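Local coordinates for protein peptidase M3B, oligoendopeptidase F (Enterococcus faecium, PDB 2QR4) that probably cleaves short peptides as a zinc metallopeptidase of family M3, the oligoendopeptidase F group, at residues P93-L98 against H118-I123; N209-T214 against H495-Y500; N230-R235 against I244-Y249; K455-P458 against E462-S465; F509-A514 against A549-T554. All coordinates share one frame; numbering follows the deposited sequence.

A largely helical peptidase of this kind is held together by many small, chemically distinct contacts, and five of them are taken here. Contact 1 stands apart, its centre about 22 Å from that of contact 3, the nearest of the others. Contacts 2, 3 and 5 form a chain of neighbours: Tyr500 of contact 2 packs on Arg235 and Tyr249 of contact 3, and Val248 of contact 3 packs on Met553 of contact 5. Contact 4 adjoins contact 2, centres about 13 Å apart, and both meet the second subunit. The HExxH signature expected to bind zinc lies on helix 361-379, outside all five contacts.

Contact 1: P93-L98 against H118-I123; sequences PEILQL and HYIQQI
Helix-to-helix apolar packing in the all-helical Oligopeptidase F region joins Ile95 and Leu96, near the end of helix 91-95, to Ile120 and Ile123 of helix 117-124. It illustrates how two segments can be joined by branched aliphatic side chains, with no hydrogen bond between them. Ile120 and Ile123 stand three residues apart, nearly one helical turn, and present their methyl groups as neighbouring bumps on one side of their helix. Ile95 reaches toward both through a single methyl: its CD1 lies 3.7 Å from CD1 of Ile123 and 4.0 Å from CD1 of Ile120. The Ile95 and Ile123 side chains cross at about a right angle, and their closest meeting is between the delta methyls.

Leu96 adds a second point of support. Its CG sits opposite the carbonyl carbon and beside the backbone N (chi1 -71°), and although its first side-chain bond does not aim at helix 117-124, the branched end comes close to it. The touching residues Ile95 and Leu96 begin a type I turn that runs to Leu98 and is closed by the bond from Leu98 N to Ile95 O (3.1 Å). Beyond the turn, Arg127 binds the carbonyl oxygen of Leu96. Ile103 of helix 100-109 packs on both Ile95 and Ile120, while Phe36 and Ile40 of helix 33-63 reach Ile95 and Ile120 respectively, so the junction belongs to a larger apolar interior. At the Leu96 end, CD2 rests 3.9 Å from CG2 of Ile123.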
# COMPACT_ATOMS: atom_id res chain seq x y z
N PRO A 93 6.45 14.52 -23.84
CA PRO A 93 6.95 13.73 -24.96
C PRO A 93 6.79 14.45 -26.29
O PRO A 93 7.71 14.43 -27.11
CB PRO A 93 6.08 12.47 -24.92
CG PRO A 93 5.76 12.33 -23.44
CD PRO A 93 5.56 13.74 -22.96
N GLU A 94 5.64 15.09 -26.52
CA GLU A 94 5.45 15.77 -27.81
C GLU A 94 6.26 17.05 -27.94
O GLU A 94 6.76 17.36 -29.01
CB GLU A 94 3.98 16.04 -28.11
CG GLU A 94 3.23 14.80 -28.53
CD GLU A 94 1.97 15.12 -29.32
OE1 GLU A 94 1.14 14.19 -29.47
OE2 GLU A 94 1.83 16.29 -29.79
N ILE A 95 6.42 17.78 -26.84
CA ILE A 95 7.31 18.92 -26.85
C ILE A 95 8.68 18.43 -27.28
O ILE A 95 9.32 19.01 -28.15
CB ILE A 95 7.42 19.57 -25.46
CG1 ILE A 95 6.15 20.36 -25.14
CG2 ILE A 95 8.62 20.51 -25.40
CD1 ILE A 95 6.05 20.75 -23.70
N LEU A 96 9.11 17.34 -26.67
CA LEU A 96 10.45 16.81 -26.88
C LEU A 96 10.69 16.17 -28.26
O LEU A 96 11.82 15.84 -28.60
CB LEU A 96 10.80 15.83 -25.76
CG LEU A 96 11.02 16.55 -24.42
CD1 LEU A 96 11.48 15.57 -23.37
CD2 LEU A 96 12.03 17.66 -24.60
N GLN A 97 9.64 16.00 -29.06
CA GLN A 97 9.82 15.49 -30.41
C GLN A 97 10.28 16.61 -31.33
O GLN A 97 10.79 16.36 -32.41
CB GLN A 97 8.55 14.81 -30.95
CG GLN A 97 8.43 13.34 -30.53
CD GLN A 97 7.04 12.78 -30.73
OE1 GLN A 97 6.05 13.50 -30.65
NE2 GLN A 97 6.96 11.49 -30.98
N LEU A 98 10.09 17.84 -30.88
CA LEU A 98 10.71 18.97 -31.53
C LEU A 98 12.16 19.06 -31.07
O LEU A 98 12.51 18.61 -29.98
CB LEU A 98 9.97 20.26 -31.16
CG LEU A 98 8.48 20.26 -31.50
CD1 LEU A 98 7.81 21.47 -30.90
CD2 LEU A 98 8.28 20.23 -33.00
N HIS A 118 10.82 29.44 -18.77
CA HIS A 118 11.32 28.70 -17.62
C HIS A 118 10.65 27.33 -17.47
O HIS A 118 11.27 26.36 -17.03
CB HIS A 118 11.22 29.57 -16.36
CG HIS A 118 10.64 28.86 -15.17
ND1 HIS A 118 11.42 28.11 -14.31
CD2 HIS A 118 9.38 28.80 -14.69
CE1 HIS A 118 10.65 27.61 -13.36
NE2 HIS A 118 9.40 28.01 -13.57
N TYR A 119 9.38 27.24 -17.85
CA TYR A 119 8.68 25.96 -17.80
C TYR A 119 9.11 25.05 -18.95
O TYR A 119 9.34 23.85 -18.74
CB TYR A 119 7.17 26.16 -17.81
CG TYR A 119 6.40 24.89 -18.03
CD1 TYR A 119 6.21 23.99 -17.00
CD2 TYR A 119 5.87 24.59 -19.29
CE1 TYR A 119 5.50 22.80 -17.20
CE2 TYR A 119 5.16 23.42 -19.50
CZ TYR A 119 4.98 22.53 -18.45
OH TYR A 119 4.28 21.36 -18.66
N ILE A 120 9.24 25.61 -20.14
CA ILE A 120 9.72 24.85 -21.30
C ILE A 120 11.20 24.48 -21.15
O ILE A 120 11.64 23.45 -21.64
CB ILE A 120 9.48 25.62 -22.61
CG1 ILE A 120 7.97 25.75 -22.87
CG2 ILE A 120 10.16 24.93 -23.79
CD1 ILE A 120 7.22 24.44 -22.67
N GLN A 121 11.95 25.32 -20.43
CA GLN A 121 13.36 25.09 -20.17
C GLN A 121 13.59 23.82 -19.35
O GLN A 121 14.47 23.03 -19.67
CB GLN A 121 13.97 26.29 -19.44
CG GLN A 121 15.48 26.25 -19.33
CD GLN A 121 16.15 26.60 -20.64
OE1 GLN A 121 16.27 27.78 -20.99
NE2 GLN A 121 16.58 25.59 -21.38
N GLN A 122 12.80 23.64 -18.30
CA GLN A 122 12.91 22.46 -17.44
C GLN A 122 12.73 21.22 -18.26
O GLN A 122 13.49 20.25 -18.13
CB GLN A 122 11.87 22.48 -16.32
CG GLN A 122 12.36 23.02 -15.00
CD GLN A 122 13.05 24.37 -15.14
OE1 GLN A 122 14.06 24.51 -15.83
NE2 GLN A 122 12.52 25.38 -14.45
N ILE A 123 11.71 21.25 -19.11
CA ILE A 123 11.37 20.09 -19.92
C ILE A 123 12.52 19.73 -20.84
O ILE A 123 12.93 18.57 -20.87
CB ILE A 123 10.09 20.31 -20.71
CG1 ILE A 123 8.92 20.45 -19.73
CG2 ILE A 123 9.87 19.14 -21.66
CD1 ILE A 123 7.68 20.94 -20.36

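Contact 2: N209-T214 against H495-Y500; sequences NTFAST and HFYYNY
The Tyr497 ring has Thr214 O at its edge, near the ring plane and 3.8 Å from CE1, while Phe153 of helix 143-160 stacks on the ring. The hydroxyl of Tyr497 approaches the Phe211 ring only obliquely, with OH 4.3 Å from CD1. What fixes the end of the tyrosine is polar: its OH and Thr214 OG1 are joined by a hydrogen bond of 2.8 Å, in which either hydroxyl could be the donor. Thr214 OG1 stands between its own backbone N and carbonyl carbon (chi1 51°), a position that also brings it 3.1 Å from Phe211 O, one turn back along the helix.

Outward from this pair, Thr214 O accepts a bond from Ser149, and Leu215 packs against Tyr497. The helix also borders the dimer partner, where Ser213 OG is bonded to Thr152 OG1 of the second subunit. A buried tyrosine hydroxyl thus ties the loop ahead of helix 503-520 to helix 208-228, a side-chain link between loop and helix within the helical body of the M3 peptidase fold.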
# COMPACT_ATOMS: atom_id res chain seq x y z
N ASN A 209 5.87 -4.48 11.49
CA ASN A 209 5.81 -5.20 10.23
C ASN A 209 4.89 -4.50 9.22
O ASN A 209 5.21 -4.40 8.04
CB ASN A 209 5.31 -6.63 10.46
CG ASN A 209 6.20 -7.43 11.41
OD1 ASN A 209 5.72 -7.98 12.39
ND2 ASN A 209 7.48 -7.52 11.09
N THR A 210 3.75 -4.00 9.68
CA THR A 210 2.82 -3.28 8.82
C THR A 210 3.43 -2.00 8.26
O THR A 210 3.39 -1.75 7.05
CB THR A 210 1.53 -2.97 9.57
OG1 THR A 210 0.98 -4.20 10.04
CG2 THR A 210 0.51 -2.26 8.66
N PHE A 211 4.02 -1.20 9.14
CA PHE A 211 4.73 0.00 8.74
C PHE A 211 5.94 -0.25 7.83
O PHE A 211 6.19 0.51 6.90
CB PHE A 211 5.16 0.77 9.98
CG PHE A 211 4.02 1.44 10.70
CD1 PHE A 211 3.19 2.33 10.03
CD2 PHE A 211 3.81 1.20 12.04
CE1 PHE A 211 2.16 2.97 10.70
CE2 PHE A 211 2.76 1.84 12.71
CZ PHE A 211 1.94 2.72 12.03
N ALA A 212 6.69 -1.33 8.08
CA ALA A 212 7.80 -1.68 7.19
C ALA A 212 7.25 -1.93 5.79
O ALA A 212 7.84 -1.52 4.80
CB ALA A 212 8.52 -2.92 7.70
N SER A 213 6.13 -2.63 5.74
CA SER A 213 5.45 -2.94 4.51
C SER A 213 5.01 -1.65 3.81
O SER A 213 5.30 -1.46 2.63
CB SER A 213 4.26 -3.86 4.80
OG SER A 213 3.52 -4.13 3.61
N THR A 214 4.34 -0.75 4.52
CA THR A 214 3.87 0.51 3.88
C THR A 214 5.03 1.38 3.44
O THR A 214 5.04 1.90 2.33
CB THR A 214 2.88 1.33 4.76
OG1 THR A 214 3.42 1.53 6.07
CG2 THR A 214 1.54 0.60 4.89
N HIS A 495 7.55 12.05 7.52
CA HIS A 495 8.40 12.63 6.48
C HIS A 495 9.07 11.60 5.62
O HIS A 495 9.51 11.92 4.51
CB HIS A 495 9.43 13.57 7.08
CG HIS A 495 8.83 14.84 7.60
ND1 HIS A 495 8.44 15.00 8.91
CD2 HIS A 495 8.51 15.99 6.96
CE1 HIS A 495 7.93 16.21 9.07
NE2 HIS A 495 7.97 16.83 7.90
N PHE A 496 9.14 10.36 6.10
CA PHE A 496 9.75 9.30 5.31
C PHE A 496 8.86 8.90 4.14
O PHE A 496 9.32 8.20 3.25
CB PHE A 496 10.04 8.07 6.16
CG PHE A 496 11.21 8.24 7.07
CD1 PHE A 496 12.27 9.05 6.70
CD2 PHE A 496 11.25 7.57 8.28
CE1 PHE A 496 13.37 9.20 7.54
CE2 PHE A 496 12.35 7.72 9.13
CZ PHE A 496 13.41 8.53 8.75
N TYR A 497 7.59 9.34 4.18
CA TYR A 497 6.63 9.12 3.07
C TYR A 497 6.55 10.33 2.12
O TYR A 497 5.65 10.45 1.29
CB TYR A 497 5.22 8.81 3.61
CG TYR A 497 5.14 7.50 4.36
CD1 TYR A 497 4.84 6.30 3.70
CD2 TYR A 497 5.40 7.44 5.74
CE1 TYR A 497 4.77 5.10 4.38
CE2 TYR A 497 5.34 6.23 6.43
CZ TYR A 497 5.02 5.07 5.75
OH TYR A 497 4.98 3.87 6.42
N TYR A 498 7.50 11.25 2.25
CA TYR A 498 7.66 12.30 1.26
C TYR A 498 8.70 11.75 0.29
O TYR A 498 8.68 10.57 -0.03
CB TYR A 498 8.12 13.59 1.92
CG TYR A 498 7.03 14.25 2.75
CD1 TYR A 498 5.97 13.50 3.26
CD2 TYR A 498 7.07 15.60 3.04
CE1 TYR A 498 4.97 14.09 4.02
CE2 TYR A 498 6.07 16.20 3.80
CZ TYR A 498 5.03 15.44 4.29
OH TYR A 498 4.04 16.02 5.03
N ASN A 499 9.62 12.59 -0.15
CA ASN A 499 10.59 12.16 -1.15
C ASN A 499 11.90 12.95 -1.01
O ASN A 499 12.16 13.89 -1.76
CB ASN A 499 9.99 12.33 -2.56
CG ASN A 499 10.78 11.61 -3.64
OD1 ASN A 499 11.66 10.80 -3.34
ND2 ASN A 499 10.46 11.89 -4.90
N TYR A 500 12.71 12.57 -0.04
CA TYR A 500 13.93 13.31 0.22
C TYR A 500 13.63 14.77 0.54
O TYR A 500 14.14 15.70 -0.08
CB TYR A 500 14.85 13.21 -0.98
CG TYR A 500 15.59 11.90 -1.04
CD1 TYR A 500 16.71 11.67 -0.25
CD2 TYR A 500 15.17 10.88 -1.88
CE1 TYR A 500 17.38 10.48 -0.30
CE2 TYR A 500 15.85 9.68 -1.94
CZ TYR A 500 16.96 9.49 -1.15
OH TYR A 500 17.66 8.30 -1.21

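Contact 3: N230-R235 against I244-Y249; sequences NYSSAR and IPESVY
Arg235 and Glu246 form the innermost pair, a salt bridge gathered on one carboxylate oxygen. Arg235 NE donates to Glu246 OE1 at 2.7 Å and 163°, with the oxygen almost in the guanidinium plane. On the glutamate side the approach is anti and 25° out of the carboxylate plane. A weak second bond, from Arg235 NH2 to the same OE1 (3.2 Å), supports it. Extended through its first two torsions, the arginine chain carries CD over one face of the Tyr249 ring, 3.8 Å from its centroid, as a CH-pi contact; the bend at chi3 (66°) then swings NE toward Glu246 OE1.

One shell out, Arg235 NH2 has Asp250 as a further anionic partner, and Tyr249 OH is bonded to Ala443 O, which fixes the far end of the ring. The other carboxylate oxygen, Glu246 OE2, accepts from a water (2.7 Å) that is also hydrogen-bonded to Ser232 OG and Ser233 OG. Ser233 is the N-cap of helix 234-240, its OG bonded to Glu236 N. Salt bridge, water and capping serine together tie the starts of helices 234-240 and 246-258, an N-capped helix start secured to the first turn of its successor.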
# COMPACT_ATOMS: atom_id res chain seq x y z
N ASN A 230 15.74 6.74 -16.00
CA ASN A 230 17.19 6.86 -16.25
C ASN A 230 17.93 7.81 -15.29
O ASN A 230 18.89 8.48 -15.66
CB ASN A 230 17.44 7.27 -17.71
CG ASN A 230 16.55 6.50 -18.68
OD1 ASN A 230 16.72 5.29 -18.87
ND2 ASN A 230 15.59 7.21 -19.28
N TYR A 231 17.46 7.89 -14.06
CA TYR A 231 18.24 8.55 -13.04
C TYR A 231 19.19 7.52 -12.46
O TYR A 231 18.93 6.31 -12.51
CB TYR A 231 17.33 9.12 -11.95
CG TYR A 231 16.52 10.33 -12.39
CD1 TYR A 231 17.11 11.58 -12.54
CD2 TYR A 231 15.16 10.21 -12.65
CE1 TYR A 231 16.35 12.70 -12.94
CE2 TYR A 231 14.39 11.32 -13.05
CZ TYR A 231 14.99 12.55 -13.18
OH TYR A 231 14.22 13.61 -13.56
N SER A 232 20.31 7.98 -11.90
CA SER A 232 21.28 7.07 -11.33
C SER A 232 20.86 6.60 -9.93
O SER A 232 21.41 5.65 -9.39
CB SER A 232 22.67 7.72 -11.32
OG SER A 232 22.72 8.76 -10.38
N SER A 233 19.85 7.26 -9.35
CA SER A 233 19.32 6.87 -8.03
C SER A 233 18.04 7.62 -7.68
O SER A 233 17.69 8.64 -8.30
CB SER A 233 20.35 7.16 -6.92
OG SER A 233 20.52 8.57 -6.78
N ALA A 234 17.35 7.14 -6.65
CA ALA A 234 16.12 7.79 -6.20
C ALA A 234 16.41 9.21 -5.75
O ALA A 234 15.63 10.14 -6.01
CB ALA A 234 15.50 7.00 -5.09
N ARG A 235 17.54 9.39 -5.07
CA ARG A 235 17.92 10.71 -4.57
C ARG A 235 18.17 11.69 -5.71
O ARG A 235 17.61 12.79 -5.71
CB ARG A 235 19.16 10.62 -3.66
CG ARG A 235 19.49 11.96 -2.99
CD ARG A 235 20.62 11.83 -2.00
NE ARG A 235 21.89 11.49 -2.64
CZ ARG A 235 23.04 11.41 -1.98
NH1 ARG A 235 23.06 11.66 -0.67
NH2 ARG A 235 24.16 11.09 -2.62
N ILE A 244 19.00 20.69 -7.31
CA ILE A 244 19.90 20.52 -6.18
C ILE A 244 20.88 19.42 -6.53
O ILE A 244 20.49 18.29 -6.78
CB ILE A 244 19.13 20.14 -4.91
CG1 ILE A 244 18.07 21.20 -4.61
CG2 ILE A 244 20.09 19.96 -3.74
CD1 ILE A 244 17.20 20.90 -3.41
N PRO A 245 22.18 19.75 -6.58
CA PRO A 245 23.17 18.71 -6.82
C PRO A 245 23.20 17.76 -5.63
O PRO A 245 23.00 18.19 -4.50
CB PRO A 245 24.50 19.49 -6.90
CG PRO A 245 24.13 20.94 -6.99
CD PRO A 245 22.76 21.10 -6.43
N GLU A 246 23.46 16.47 -5.88
CA GLU A 246 23.56 15.49 -4.80
C GLU A 246 24.63 15.88 -3.76
O GLU A 246 24.53 15.51 -2.59
CB GLU A 246 23.88 14.10 -5.38
CG GLU A 246 22.72 13.43 -6.09
CD GLU A 246 22.89 11.92 -6.17
OE1 GLU A 246 22.35 11.21 -5.30
OE2 GLU A 246 23.58 11.44 -7.09
N SER A 247 25.63 16.63 -4.19
CA SER A 247 26.70 17.03 -3.30
C SER A 247 26.21 17.86 -2.10
O SER A 247 26.86 17.84 -1.07
CB SER A 247 27.74 17.83 -4.06
OG SER A 247 27.18 19.07 -4.45
N VAL A 248 25.11 18.61 -2.21
CA VAL A 248 24.67 19.31 -1.01
C VAL A 248 24.25 18.31 0.06
O VAL A 248 24.53 18.51 1.24
CB VAL A 248 23.58 20.43 -1.24
CG1 VAL A 248 23.65 21.03 -2.64
CG2 VAL A 248 22.22 19.92 -0.93
N TYR A 249 23.65 17.21 -0.36
CA TYR A 249 23.20 16.17 0.57
C TYR A 249 24.40 15.44 1.21
O TYR A 249 24.42 15.22 2.42
CB TYR A 249 22.30 15.19 -0.18
CG TYR A 249 21.27 14.42 0.63
CD1 TYR A 249 21.63 13.43 1.55
CD2 TYR A 249 19.91 14.66 0.43
CE1 TYR A 249 20.65 12.70 2.26
CE2 TYR A 249 18.93 13.95 1.13
CZ TYR A 249 19.29 12.98 2.03
OH TYR A 249 18.29 12.30 2.69
O HOH W 1 23.05 8.94 -7.84

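Contact 4: K455-P458 against E462-S465; sequences KGVP and EYLS
Val457 lays its CG2 methyl against the ring of Tyr463, 3.6 Å from CE2 and 4.0 Å from CZ. The two side chains run at about a right angle, and the methyl comes at a slant, a position that counts neither as face nor as edge. The tyrosine reaches this place because CG stands opposite its own backbone N (chi1 -176°), which carries the ring from the first turn of helix 461-476 toward the loop that precedes it. Pro458 completes the contact through its backbone: its carbonyl oxygen lies 3.7 Å from Tyr463 CD2, again obliquely to the ring.

This is the short connection between two consecutive helices. Helix 418-454 is closed by a Schellman motif with Gly456 as its first non-helical residue, at a positive phi of 87°. The ring of Tyr463 leans back across the intervening turn, and its hydroxyl is bonded to OE1 of Glu452 on the helix just ended, whose OE2 forms a salt bridge with Lys455. The loop also borders the dimer partner, with Pro458 packed on Ala75 of the second subunit.

Between the two segments themselves there is no hydrogen bond. Chemically, the tyrosine plays two parts: the carbons of its ring meet the valine methyl by van der Waals contact, while its hydroxyl is satisfied by a glutamate on the preceding helix. The valine methyl and the Pro458 carbonyl oxygen approach from one side of the ring, so the contact joins a one-sided, largely apolar approach to a polar hold on the hydroxyl.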
# COMPACT_ATOMS: atom_id res chain seq x y z
N LYS A 455 19.91 -2.00 -3.83
CA LYS A 455 20.84 -3.14 -3.87
C LYS A 455 20.12 -4.48 -3.68
O LYS A 455 20.73 -5.53 -3.76
CB LYS A 455 21.95 -3.00 -2.82
CG LYS A 455 22.86 -1.79 -2.99
CD LYS A 455 24.06 -1.84 -2.05
CE LYS A 455 23.63 -2.23 -0.64
NZ LYS A 455 24.77 -2.43 0.31
N GLY A 456 18.83 -4.44 -3.42
CA GLY A 456 18.09 -5.69 -3.23
C GLY A 456 18.10 -6.25 -1.82
O GLY A 456 17.78 -7.42 -1.62
N VAL A 457 18.48 -5.46 -0.82
CA VAL A 457 18.38 -5.98 0.53
C VAL A 457 17.02 -5.72 1.17
O VAL A 457 16.58 -4.58 1.26
CB VAL A 457 19.60 -5.64 1.45
CG1 VAL A 457 20.62 -4.80 0.75
CG2 VAL A 457 19.15 -5.06 2.77
N PRO A 458 16.35 -6.79 1.61
CA PRO A 458 15.01 -6.67 2.15
C PRO A 458 14.95 -5.72 3.35
O PRO A 458 15.71 -5.84 4.32
CB PRO A 458 14.68 -8.09 2.59
CG PRO A 458 15.57 -8.96 1.76
CD PRO A 458 16.84 -8.18 1.66
N GLU A 462 12.85 -5.96 11.20
CA GLU A 462 14.03 -6.28 12.02
C GLU A 462 15.23 -5.48 11.51
O GLU A 462 15.91 -4.82 12.28
CB GLU A 462 14.34 -7.78 12.01
CG GLU A 462 15.42 -8.22 13.04
CD GLU A 462 15.68 -9.75 13.04
OE1 GLU A 462 16.84 -10.17 12.79
OE2 GLU A 462 14.73 -10.54 13.26
N TYR A 463 15.49 -5.54 10.21
CA TYR A 463 16.63 -4.87 9.64
C TYR A 463 16.52 -3.35 9.79
O TYR A 463 17.51 -2.67 10.08
CB TYR A 463 16.76 -5.22 8.17
CG TYR A 463 17.99 -4.64 7.54
CD1 TYR A 463 19.25 -4.96 8.01
CD2 TYR A 463 17.89 -3.75 6.48
CE1 TYR A 463 20.39 -4.44 7.43
CE2 TYR A 463 19.03 -3.22 5.89
CZ TYR A 463 20.28 -3.57 6.36
OH TYR A 463 21.42 -3.04 5.79
N LEU A 464 15.33 -2.83 9.59
CA LEU A 464 15.11 -1.37 9.70
C LEU A 464 15.40 -0.92 11.13
O LEU A 464 16.07 0.09 11.37
CB LEU A 464 13.68 -1.01 9.30
CG LEU A 464 13.29 -0.28 8.00
CD1 LEU A 464 14.39 -0.08 7.00
CD2 LEU A 464 12.11 -0.94 7.37
N SER A 465 14.91 -1.70 12.09
CA SER A 465 15.00 -1.35 13.49
C SER A 465 16.41 -1.45 14.03
O SER A 465 16.89 -0.52 14.67
CB SER A 465 14.02 -2.17 14.30
OG SER A 465 12.72 -2.04 13.73

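Contact 5: F509-A514 against A549-T554; sequences FSAASA and AGVDMT
Ala511 and Ala514, three residues apart on helix 503-520, give that side of the helix a shallow surface, and Val551 is the bump that sits against it. The two valine methyls divide the work: CG2 lies 3.9 Å from Ala514 CB, while CG1 stands more loosely over Ala511, 4.4 Å from its CB. Because the alanine side chains are single methyl groups, the loop backbone can come close, with the CA atoms of Ala511 and Val551 only 6.6 Å apart.

Met553, present as selenomethionine, supplies the second bump. Its chain runs extended through chi2 (179°) and then bends at chi3, which points the terminal methyl at Ala511. The modelled separation of 3.2 Å between Met553 CE and Ala511 CB is doubtful at this resolution, and the closeness of the approach should not be pressed. Val551 and Met553 are two residues apart, and both approach the helix, whereas the residue between them, Asp552, turns its carboxylate elsewhere: OD1 accepts from Thr554 N (3.0 Å, 154°) in an Asx turn. At the other end of the segment, Gly550 closes helix 542-548 in a Schellman motif.

Neighbouring side chains enclose the fit. Met546 packs on Ala511 and Met553, Leu515 on Val551, and Tyr558 of helix 557-579 on both Val551 and Met553. No hydrogen bond crosses between the segments, so the chemistry implies a contact made by dispersion and the burial of methyl groups, while the bond from Thr554 N to Asp552 OD1 serves the loop's own turn.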
# COMPACT_ATOMS: atom_id res chain seq x y z
N PHE A 509 18.70 25.69 7.80
CA PHE A 509 19.11 26.22 9.10
C PHE A 509 20.56 26.70 9.05
O PHE A 509 20.88 27.79 9.54
CB PHE A 509 18.97 25.12 10.16
CG PHE A 509 19.41 25.55 11.54
CD1 PHE A 509 18.47 25.91 12.50
CD2 PHE A 509 20.76 25.58 11.88
CE1 PHE A 509 18.87 26.29 13.77
CE2 PHE A 509 21.16 25.96 13.15
CZ PHE A 509 20.22 26.31 14.10
N SER A 510 21.42 25.88 8.47
CA SER A 510 22.82 26.24 8.29
C SER A 510 22.96 27.48 7.42
O SER A 510 23.74 28.38 7.73
CB SER A 510 23.61 25.07 7.71
OG SER A 510 23.69 24.03 8.67
N ALA A 511 22.18 27.55 6.34
CA ALA A 511 22.21 28.72 5.48
C ALA A 511 21.79 29.94 6.28
O ALA A 511 22.46 30.98 6.26
CB ALA A 511 21.34 28.55 4.25
N ALA A 512 20.68 29.82 7.01
CA ALA A 512 20.25 30.94 7.80
C ALA A 512 21.40 31.39 8.71
O ALA A 512 21.71 32.59 8.80
CB ALA A 512 19.02 30.60 8.60
N SER A 513 22.07 30.44 9.35
CA SER A 513 23.19 30.76 10.23
C SER A 513 24.32 31.52 9.54
O SER A 513 24.85 32.48 10.09
CB SER A 513 23.75 29.51 10.91
OG SER A 513 24.89 29.84 11.69
N ALA A 514 24.67 31.10 8.32
CA ALA A 514 25.69 31.78 7.51
C ALA A 514 25.27 33.19 7.10
O ALA A 514 26.10 34.10 7.00
CB ALA A 514 26.01 30.96 6.27
N ALA A 549 23.61 34.92 -2.70
CA ALA A 549 23.55 35.59 -1.40
C ALA A 549 24.81 35.31 -0.57
O ALA A 549 24.90 35.76 0.58
CB ALA A 549 22.30 35.18 -0.63
N GLY A 550 25.75 34.57 -1.14
CA GLY A 550 27.04 34.33 -0.49
C GLY A 550 27.22 32.99 0.22
O GLY A 550 28.26 32.75 0.83
N VAL A 551 26.22 32.12 0.14
CA VAL A 551 26.29 30.79 0.75
C VAL A 551 26.37 29.68 -0.29
O VAL A 551 25.39 29.39 -0.97
CB VAL A 551 25.07 30.52 1.61
CG1 VAL A 551 25.21 29.19 2.36
CG2 VAL A 551 24.86 31.66 2.59
N ASP A 552 27.53 29.06 -0.42
CA ASP A 552 27.69 27.96 -1.36
C ASP A 552 27.42 26.65 -0.65
O ASP A 552 28.24 26.17 0.13
CB ASP A 552 29.09 27.96 -1.98
CG ASP A 552 29.24 26.91 -3.08
OD1 ASP A 552 28.41 25.97 -3.13
OD2 ASP A 552 30.19 27.02 -3.89
N MSE A 553 26.26 26.07 -0.94
CA MSE A 553 25.77 24.89 -0.23
C MSE A 553 26.39 23.57 -0.70
O MSE A 553 26.14 22.51 -0.12
CB MSE A 553 24.25 24.83 -0.32
CG MSE A 553 23.56 25.79 0.63
SE MSE A 553 21.62 25.65 0.44
CE MSE A 553 21.04 26.06 2.24
N THR A 554 27.20 23.65 -1.75
CA THR A 554 27.92 22.48 -2.24
C THR A 554 29.16 22.25 -1.39
O THR A 554 29.75 21.16 -1.42
CB THR A 554 28.38 22.67 -3.70
OG1 THR A 554 29.22 23.82 -3.79
CG2 THR A 554 27.20 22.86 -4.64